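Protein-L-isoaspartate(D-aspartate) O-methyltransferase (Sulfolobus tokodaii, PDB 1VBF) probably catalyses transfer of a methyl group from S-adenosyl-L-methionine to L-isoaspartyl residues of damaged proteins, a step toward their repair or degradation. Local coordinates at residues P151-L163 / L173-L185. Sequence-based numbering, arbitrary orientation.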
ATOM      1  N   PRO B 151      30.458   8.714 -17.845  1.00 36.84           N
ATOM      2  CA  PRO B 151      30.286  10.113 -18.261  1.00 36.83           C
ATOM      3  C   PRO B 151      31.052  11.026 -17.301  1.00 37.63           C
ATOM      4  O   PRO B 151      31.851  11.858 -17.718  1.00 37.62           O
ATOM      5  CB  PRO B 151      28.784  10.318 -18.157  1.00 36.77           C
ATOM      6  CG  PRO B 151      28.241   8.948 -18.463  1.00 37.63           C
ATOM      7  CD  PRO B 151      29.159   8.042 -17.687  1.00 35.38           C
ATOM      8  N   TYR B 152      30.813  10.847 -16.005  1.00 37.43           N
ATOM      9  CA  TYR B 152      31.500  11.643 -15.010  1.00 38.46           C
ATOM     10  C   TYR B 152      33.024  11.597 -15.184  1.00 41.19           C
ATOM     11  O   TYR B 152      33.694  12.625 -15.028  1.00 42.20           O
ATOM     12  CB  TYR B 152      31.144  11.177 -13.596  1.00 36.34           C
ATOM     13  CG  TYR B 152      31.726  12.070 -12.520  1.00 34.04           C
ATOM     14  CD1 TYR B 152      31.105  13.260 -12.165  1.00 33.71           C
ATOM     15  CD2 TYR B 152      32.943  11.759 -11.918  1.00 33.46           C
ATOM     16  CE1 TYR B 152      31.689  14.128 -11.241  1.00 35.71           C
ATOM     17  CE2 TYR B 152      33.533  12.610 -10.998  1.00 33.78           C
ATOM     18  CZ  TYR B 152      32.915  13.796 -10.660  1.00 35.46           C
ATOM     19  OH  TYR B 152      33.537  14.653  -9.763  1.00 34.80           O
ATOM     20  N   GLU B 153      33.580  10.426 -15.492  1.00 42.49           N
ATOM     21  CA  GLU B 153      35.033  10.342 -15.657  1.00 45.23           C
ATOM     22  C   GLU B 153      35.442  11.105 -16.908  1.00 44.41           C
ATOM     23  O   GLU B 153      36.473  11.773 -16.935  1.00 45.29           O
ATOM     24  CB  GLU B 153      35.512   8.891 -15.798  1.00 49.05           C
ATOM     25  CG  GLU B 153      35.057   7.949 -14.703  1.00 56.12           C
ATOM     26  CD  GLU B 153      35.505   6.508 -14.942  1.00 59.89           C
ATOM     27  OE1 GLU B 153      35.340   5.989 -16.081  1.00 60.05           O
ATOM     28  OE2 GLU B 153      36.011   5.894 -13.972  1.00 61.98           O
ATOM     29  N   GLN B 154      34.625  10.998 -17.946  1.00 42.35           N
ATOM     30  CA  GLN B 154      34.896  11.672 -19.198  1.00 42.36           C
ATOM     31  C   GLN B 154      34.742  13.218 -19.130  1.00 42.55           C
ATOM     32  O   GLN B 154      35.226  13.945 -19.995  1.00 42.48           O
ATOM     33  CB  GLN B 154      34.004  11.042 -20.270  1.00 41.72           C
ATOM     34  CG  GLN B 154      34.449   9.630 -20.649  1.00 40.29           C
ATOM     35  CD  GLN B 154      33.349   8.793 -21.276  1.00 40.82           C
ATOM     36  OE1 GLN B 154      32.533   9.286 -22.047  1.00 41.71           O
ATOM     37  NE2 GLN B 154      33.335   7.512 -20.956  1.00 41.19           N
ATOM     38  N   LEU B 155      34.090  13.723 -18.092  1.00 43.19           N
ATOM     39  CA  LEU B 155      33.922  15.167 -17.919  1.00 44.27           C
ATOM     40  C   LEU B 155      35.254  15.868 -17.668  1.00 45.55           C
ATOM     41  O   LEU B 155      36.169  15.284 -17.102  1.00 45.55           O
ATOM     42  CB  LEU B 155      33.031  15.464 -16.713  1.00 42.41           C
ATOM     43  CG  LEU B 155      31.635  15.997 -16.964  1.00 41.52           C
ATOM     44  CD1 LEU B 155      31.056  16.497 -15.657  1.00 41.79           C
ATOM     45  CD2 LEU B 155      31.702  17.116 -17.966  1.00 42.02           C
ATOM     46  N   LYS B 156      35.356  17.128 -18.085  1.00 47.88           N
ATOM     47  CA  LYS B 156      36.562  17.906 -17.827  1.00 48.02           C
ATOM     48  C   LYS B 156      36.521  18.239 -16.352  1.00 48.35           C
ATOM     49  O   LYS B 156      35.483  18.107 -15.707  1.00 48.04           O
ATOM     50  CB  LYS B 156      36.571  19.194 -18.629  1.00 49.49           C
ATOM     51  CG  LYS B 156      37.079  19.000 -20.035  1.00 53.30           C
ATOM     52  CD  LYS B 156      37.097  20.296 -20.819  1.00 54.93           C
ATOM     53  CE  LYS B 156      37.501  20.036 -22.255  1.00 54.85           C
ATOM     54  NZ  LYS B 156      37.211  21.230 -23.084  1.00 56.22           N
ATOM     55  N   GLU B 157      37.637  18.702 -15.819  1.00 48.44           N
ATOM     56  CA  GLU B 157      37.694  18.989 -14.406  1.00 47.60           C
ATOM     57  C   GLU B 157      36.581  19.850 -13.882  1.00 46.79           C
ATOM     58  O   GLU B 157      35.870  19.447 -12.967  1.00 51.10           O
ATOM     59  CB  GLU B 157      39.033  19.602 -14.031  1.00 49.37           C
ATOM     60  CG  GLU B 157      39.246  19.648 -12.537  1.00 51.59           C
ATOM     61  CD  GLU B 157      38.790  18.375 -11.857  1.00 53.69           C
ATOM     62  OE1 GLU B 157      39.176  17.270 -12.312  1.00 55.16           O
ATOM     63  OE2 GLU B 157      38.042  18.490 -10.863  1.00 54.75           O
ATOM     64  N   GLY B 158      36.394  21.035 -14.426  1.00 43.27           N
ATOM     65  CA  GLY B 158      35.321  21.840 -13.877  1.00 40.58           C
ATOM     66  C   GLY B 158      34.022  21.647 -14.615  1.00 39.38           C
ATOM     67  O   GLY B 158      33.093  22.434 -14.443  1.00 39.86           O
ATOM     68  N   GLY B 159      33.963  20.599 -15.436  1.00 37.91           N
ATOM     69  CA  GLY B 159      32.782  20.320 -16.230  1.00 37.02           C
ATOM     70  C   GLY B 159      31.486  20.279 -15.459  1.00 37.20           C
ATOM     71  O   GLY B 159      31.482  20.231 -14.244  1.00 38.22           O
ATOM     72  N   ILE B 160      30.371  20.289 -16.175  1.00 38.00           N
ATOM     73  CA  ILE B 160      29.060  20.249 -15.543  1.00 36.95           C
ATOM     74  C   ILE B 160      28.265  19.146 -16.168  1.00 37.66           C
ATOM     75  O   ILE B 160      28.262  19.015 -17.389  1.00 38.47           O
ATOM     76  CB  ILE B 160      28.291  21.562 -15.773  1.00 36.18           C
ATOM     77  CG1 ILE B 160      28.966  22.679 -14.985  1.00 34.15           C
ATOM     78  CG2 ILE B 160      26.789  21.394 -15.430  1.00 32.10           C
ATOM     79  CD1 ILE B 160      28.341  24.020 -15.238  1.00 32.43           C
HETATM   80  N   MSE B 161      27.604  18.348 -15.330  1.00 38.84           N
HETATM   81  CA  MSE B 161      26.748  17.271 -15.823  1.00 40.61           C
HETATM   82  C   MSE B 161      25.354  17.362 -15.218  1.00 38.54           C
HETATM   83  O   MSE B 161      25.199  17.684 -14.040  1.00 39.33           O
HETATM   84  CB  MSE B 161      27.329  15.894 -15.510  1.00 44.33           C
HETATM   85  CG  MSE B 161      26.413  14.736 -15.946  1.00 50.80           C
HETATM   86 SE   MSE B 161      27.161  12.946 -15.596  1.00 63.68          SE
HETATM   87  CE  MSE B 161      26.266  11.993 -16.987  1.00 58.58           C
ATOM     88  N   ILE B 162      24.341  17.096 -16.033  1.00 34.88           N
ATOM     89  CA  ILE B 162      22.969  17.103 -15.569  1.00 31.79           C
ATOM     90  C   ILE B 162      22.324  15.759 -15.897  1.00 31.64           C
ATOM     91  O   ILE B 162      22.369  15.316 -17.043  1.00 32.34           O
ATOM     92  CB  ILE B 162      22.174  18.271 -16.212  1.00 31.24           C
ATOM     93  CG1 ILE B 162      22.628  19.581 -15.569  1.00 32.04           C
ATOM     94  CG2 ILE B 162      20.642  18.093 -16.030  1.00 28.61           C
ATOM     95  CD1 ILE B 162      21.919  20.810 -16.059  1.00 30.69           C
ATOM     96  N   LEU B 163      21.761  15.096 -14.885  1.00 29.52           N
ATOM     97  CA  LEU B 163      21.078  13.817 -15.085  1.00 30.56           C
ATOM     98  C   LEU B 163      20.108  13.510 -13.982  1.00 32.21           C
ATOM     99  O   LEU B 163      20.258  14.019 -12.876  1.00 34.91           O
ATOM    100  CB  LEU B 163      22.048  12.638 -15.145  1.00 28.85           C
ATOM    101  CG  LEU B 163      23.165  12.382 -14.114  1.00 29.66           C
ATOM    102  CD1 LEU B 163      22.984  13.112 -12.803  1.00 29.79           C
ATOM    103  CD2 LEU B 163      23.240  10.896 -13.892  1.00 30.27           C
ATOM    104  N   LEU B 173      16.443  15.465 -10.403  1.00 37.06           N
ATOM    105  CA  LEU B 173      17.291  16.038 -11.438  1.00 35.67           C
ATOM    106  C   LEU B 173      18.536  16.595 -10.746  1.00 36.24           C
ATOM    107  O   LEU B 173      18.438  17.401  -9.822  1.00 37.25           O
ATOM    108  CB  LEU B 173      16.503  17.144 -12.166  1.00 35.19           C
ATOM    109  CG  LEU B 173      16.740  17.530 -13.641  1.00 33.50           C
ATOM    110  CD1 LEU B 173      17.455  18.853 -13.704  1.00 33.23           C
ATOM    111  CD2 LEU B 173      17.517  16.447 -14.353  1.00 30.84           C
ATOM    112  N   TYR B 174      19.713  16.166 -11.169  1.00 35.55           N
ATOM    113  CA  TYR B 174      20.915  16.668 -10.527  1.00 37.36           C
ATOM    114  C   TYR B 174      21.879  17.409 -11.433  1.00 37.66           C
ATOM    115  O   TYR B 174      22.141  16.988 -12.561  1.00 38.03           O
ATOM    116  CB  TYR B 174      21.710  15.542  -9.882  1.00 40.00           C
ATOM    117  CG  TYR B 174      21.146  14.984  -8.621  1.00 42.00           C
ATOM    118  CD1 TYR B 174      20.217  13.947  -8.648  1.00 42.53           C
ATOM    119  CD2 TYR B 174      21.563  15.477  -7.389  1.00 45.18           C
ATOM    120  CE1 TYR B 174      19.718  13.414  -7.475  1.00 44.76           C
ATOM    121  CE2 TYR B 174      21.068  14.950  -6.200  1.00 46.24           C
ATOM    122  CZ  TYR B 174      20.149  13.922  -6.253  1.00 46.29           C
ATOM    123  OH  TYR B 174      19.658  13.412  -5.079  1.00 48.98           O
ATOM    124  N   LYS B 175      22.417  18.509 -10.918  1.00 36.26           N
ATOM    125  CA  LYS B 175      23.406  19.285 -11.643  1.00 36.73           C
ATOM    126  C   LYS B 175      24.738  18.997 -10.928  1.00 36.49           C
ATOM    127  O   LYS B 175      24.960  19.392  -9.778  1.00 34.84           O
ATOM    128  CB  LYS B 175      23.062  20.777 -11.596  1.00 37.63           C
ATOM    129  CG  LYS B 175      24.040  21.652 -12.359  1.00 38.64           C
ATOM    130  CD  LYS B 175      23.630  23.103 -12.288  1.00 39.53           C
ATOM    131  CE  LYS B 175      24.641  23.985 -12.977  1.00 39.05           C
ATOM    132  NZ  LYS B 175      24.064  25.326 -13.206  1.00 42.12           N
ATOM    133  N   VAL B 176      25.621  18.302 -11.624  1.00 35.52           N
ATOM    134  CA  VAL B 176      26.893  17.895 -11.059  1.00 35.38           C
ATOM    135  C   VAL B 176      28.072  18.680 -11.588  1.00 36.16           C
ATOM    136  O   VAL B 176      28.271  18.748 -12.795  1.00 38.84           O
ATOM    137  CB  VAL B 176      27.133  16.415 -11.367  1.00 33.79           C
ATOM    138  CG1 VAL B 176      28.418  15.945 -10.751  1.00 35.70           C
ATOM    139  CG2 VAL B 176      25.978  15.613 -10.878  1.00 34.99           C
ATOM    140  N   ILE B 177      28.857  19.279 -10.702  1.00 36.35           N
ATOM    141  CA  ILE B 177      30.035  20.006 -11.159  1.00 37.72           C
ATOM    142  C   ILE B 177      31.251  19.199 -10.748  1.00 38.54           C
ATOM    143  O   ILE B 177      31.503  19.009  -9.569  1.00 39.42           O
ATOM    144  CB  ILE B 177      30.151  21.399 -10.535  1.00 36.85           C
ATOM    145  CG1 ILE B 177      28.977  22.275 -10.972  1.00 35.83           C
ATOM    146  CG2 ILE B 177      31.452  22.027 -10.964  1.00 32.87           C
ATOM    147  CD1 ILE B 177      29.033  23.644 -10.377  1.00 33.84           C
ATOM    148  N   LYS B 178      32.013  18.726 -11.717  1.00 40.40           N
ATOM    149  CA  LYS B 178      33.156  17.912 -11.380  1.00 43.95           C
ATOM    150  C   LYS B 178      34.206  18.580 -10.503  1.00 47.64           C
ATOM    151  O   LYS B 178      34.534  19.760 -10.674  1.00 48.80           O
ATOM    152  CB  LYS B 178      33.802  17.371 -12.645  1.00 41.84           C
ATOM    153  CG  LYS B 178      34.806  16.281 -12.375  1.00 41.95           C
ATOM    154  CD  LYS B 178      35.163  15.608 -13.663  1.00 45.29           C
ATOM    155  CE  LYS B 178      36.168  14.488 -13.486  1.00 44.25           C
ATOM    156  NZ  LYS B 178      36.475  13.899 -14.830  1.00 43.10           N
ATOM    157  N   LYS B 179      34.714  17.803  -9.547  1.00 50.96           N
ATOM    158  CA  LYS B 179      35.754  18.237  -8.622  1.00 53.37           C
ATOM    159  C   LYS B 179      36.395  16.991  -7.997  1.00 53.81           C
ATOM    160  O   LYS B 179      36.171  16.701  -6.824  1.00 54.40           O
ATOM    161  CB  LYS B 179      35.165  19.122  -7.523  1.00 55.27           C
ATOM    162  CG  LYS B 179      36.238  19.677  -6.614  1.00 59.64           C
ATOM    163  CD  LYS B 179      35.743  19.950  -5.212  1.00 63.61           C
ATOM    164  CE  LYS B 179      36.913  20.347  -4.313  1.00 65.87           C
ATOM    165  NZ  LYS B 179      36.539  20.356  -2.871  1.00 69.06           N
ATOM    166  N   GLY B 180      37.189  16.263  -8.778  1.00 54.15           N
ATOM    167  CA  GLY B 180      37.805  15.053  -8.267  1.00 55.14           C
ATOM    168  C   GLY B 180      36.691  14.083  -7.911  1.00 56.77           C
ATOM    169  O   GLY B 180      35.767  13.889  -8.705  1.00 57.66           O
ATOM    170  N   ASN B 181      36.756  13.474  -6.728  1.00 56.30           N
ATOM    171  CA  ASN B 181      35.707  12.554  -6.318  1.00 55.12           C
ATOM    172  C   ASN B 181      34.806  13.205  -5.312  1.00 56.15           C
ATOM    173  O   ASN B 181      34.053  12.522  -4.608  1.00 57.39           O
ATOM    174  CB  ASN B 181      36.279  11.295  -5.718  1.00 53.58           C
ATOM    175  CG  ASN B 181      36.892  10.407  -6.747  1.00 52.87           C
ATOM    176  OD1 ASN B 181      36.344  10.236  -7.845  1.00 51.20           O
ATOM    177  ND2 ASN B 181      38.033   9.813  -6.405  1.00 52.29           N
ATOM    178  N   SER B 182      34.899  14.533  -5.247  1.00 56.37           N
ATOM    179  CA  SER B 182      34.088  15.366  -4.353  1.00 55.27           C
ATOM    180  C   SER B 182      33.299  16.353  -5.219  1.00 53.33           C
ATOM    181  O   SER B 182      33.531  17.563  -5.172  1.00 53.69           O
ATOM    182  CB  SER B 182      34.984  16.151  -3.391  1.00 56.16           C
ATOM    183  OG  SER B 182      35.783  15.282  -2.613  1.00 59.53           O
ATOM    184  N   PRO B 183      32.360  15.848  -6.029  1.00 50.96           N
ATOM    185  CA  PRO B 183      31.593  16.765  -6.869  1.00 49.64           C
ATOM    186  C   PRO B 183      30.679  17.587  -5.990  1.00 49.06           C
ATOM    187  O   PRO B 183      30.658  17.424  -4.777  1.00 49.69           O
ATOM    188  CB  PRO B 183      30.785  15.829  -7.771  1.00 48.50           C
ATOM    189  CG  PRO B 183      31.456  14.498  -7.629  1.00 49.07           C
ATOM    190  CD  PRO B 183      31.903  14.464  -6.214  1.00 49.35           C
ATOM    191  N   SER B 184      29.934  18.487  -6.608  1.00 47.90           N
ATOM    192  CA  SER B 184      28.966  19.274  -5.881  1.00 46.37           C
ATOM    193  C   SER B 184      27.691  18.839  -6.588  1.00 44.60           C
ATOM    194  O   SER B 184      27.626  18.861  -7.809  1.00 45.07           O
ATOM    195  CB  SER B 184      29.238  20.789  -6.040  1.00 47.80           C
ATOM    196  OG  SER B 184      28.740  21.346  -7.247  1.00 49.55           O
ATOM    197  N   LEU B 185      26.701  18.380  -5.839  1.00 43.22           N
ATOM    198  CA  LEU B 185      25.464  17.948  -6.464  1.00 43.09           C
ATOM    199  C   LEU B 185      24.337  18.828  -5.996  1.00 42.91           C
ATOM    200  O   LEU B 185      24.104  18.970  -4.799  1.00 43.79           O
ATOM    201  CB  LEU B 185      25.133  16.498  -6.117  1.00 43.81           C
ATOM    202  CG  LEU B 185      26.236  15.449  -6.205  1.00 45.78           C
ATOM    203  CD1 LEU B 185      25.606  14.088  -6.389  1.00 47.04           C
ATOM    204  CD2 LEU B 185      27.143  15.732  -7.367  1.00 48.22           C
TER
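Met161 with Val176, and Leu163 with Tyr174, exchange backbone hydrogen bonds in both directions, joining strands 159-163 and 173-177 at 165°, close to antiparallel, and Lys178 N extends the pairing to Gly159 O. On one face of the sheet Ile160 and Ile177 lie side by side, CG1 to CG1 at 4.0 Å, while Ile162 sets CG2 against Leu173 CD2; Lys175, on the same face, hydrogen-bonds through NZ to the backbone carbonyl of Glu65. The other face carries Met161, Leu163, Tyr174 and Val176, and here the ring of Tyr152, from helix 149-154, brings its edge to Val176 CG1, with CE1 3.8 Å away. This hairpin lies at the antiparallel end of the seven-stranded sheet of the Rossmann-like methyltransferase fold, where strand 159-165 also runs parallel to strand 135-140. Past the hairpin strand, Lys178 reaches back to the helix end with its chain fully extended and CG opposite the backbone N (chi1 -167°). Its CD lies over the rim of one Tyr152 face, and NZ donates to Tyr152 O at 3.1 Å and Leu155 O at 2.7 Å. A methionine in its place would probably leave these two carbonyls at the helix end without their shared donor. Tyr152 OH in turn donates to Gly180 O (2.6 Å), which lies in the ring plane, and weakly accepts Lys179 N; Pro183 CG approaches the hydroxyl end obliquely. Between the type I turn from Lys156 to Gly159 and the type II' turn from Lys179 to Ser182, Gly180 N donates to the syn lone pair of Glu157 OE2, at 3.2 Å and a bent 138°. A second subunit packs Tyr200 on Tyr152 and Leu199 on Pro183.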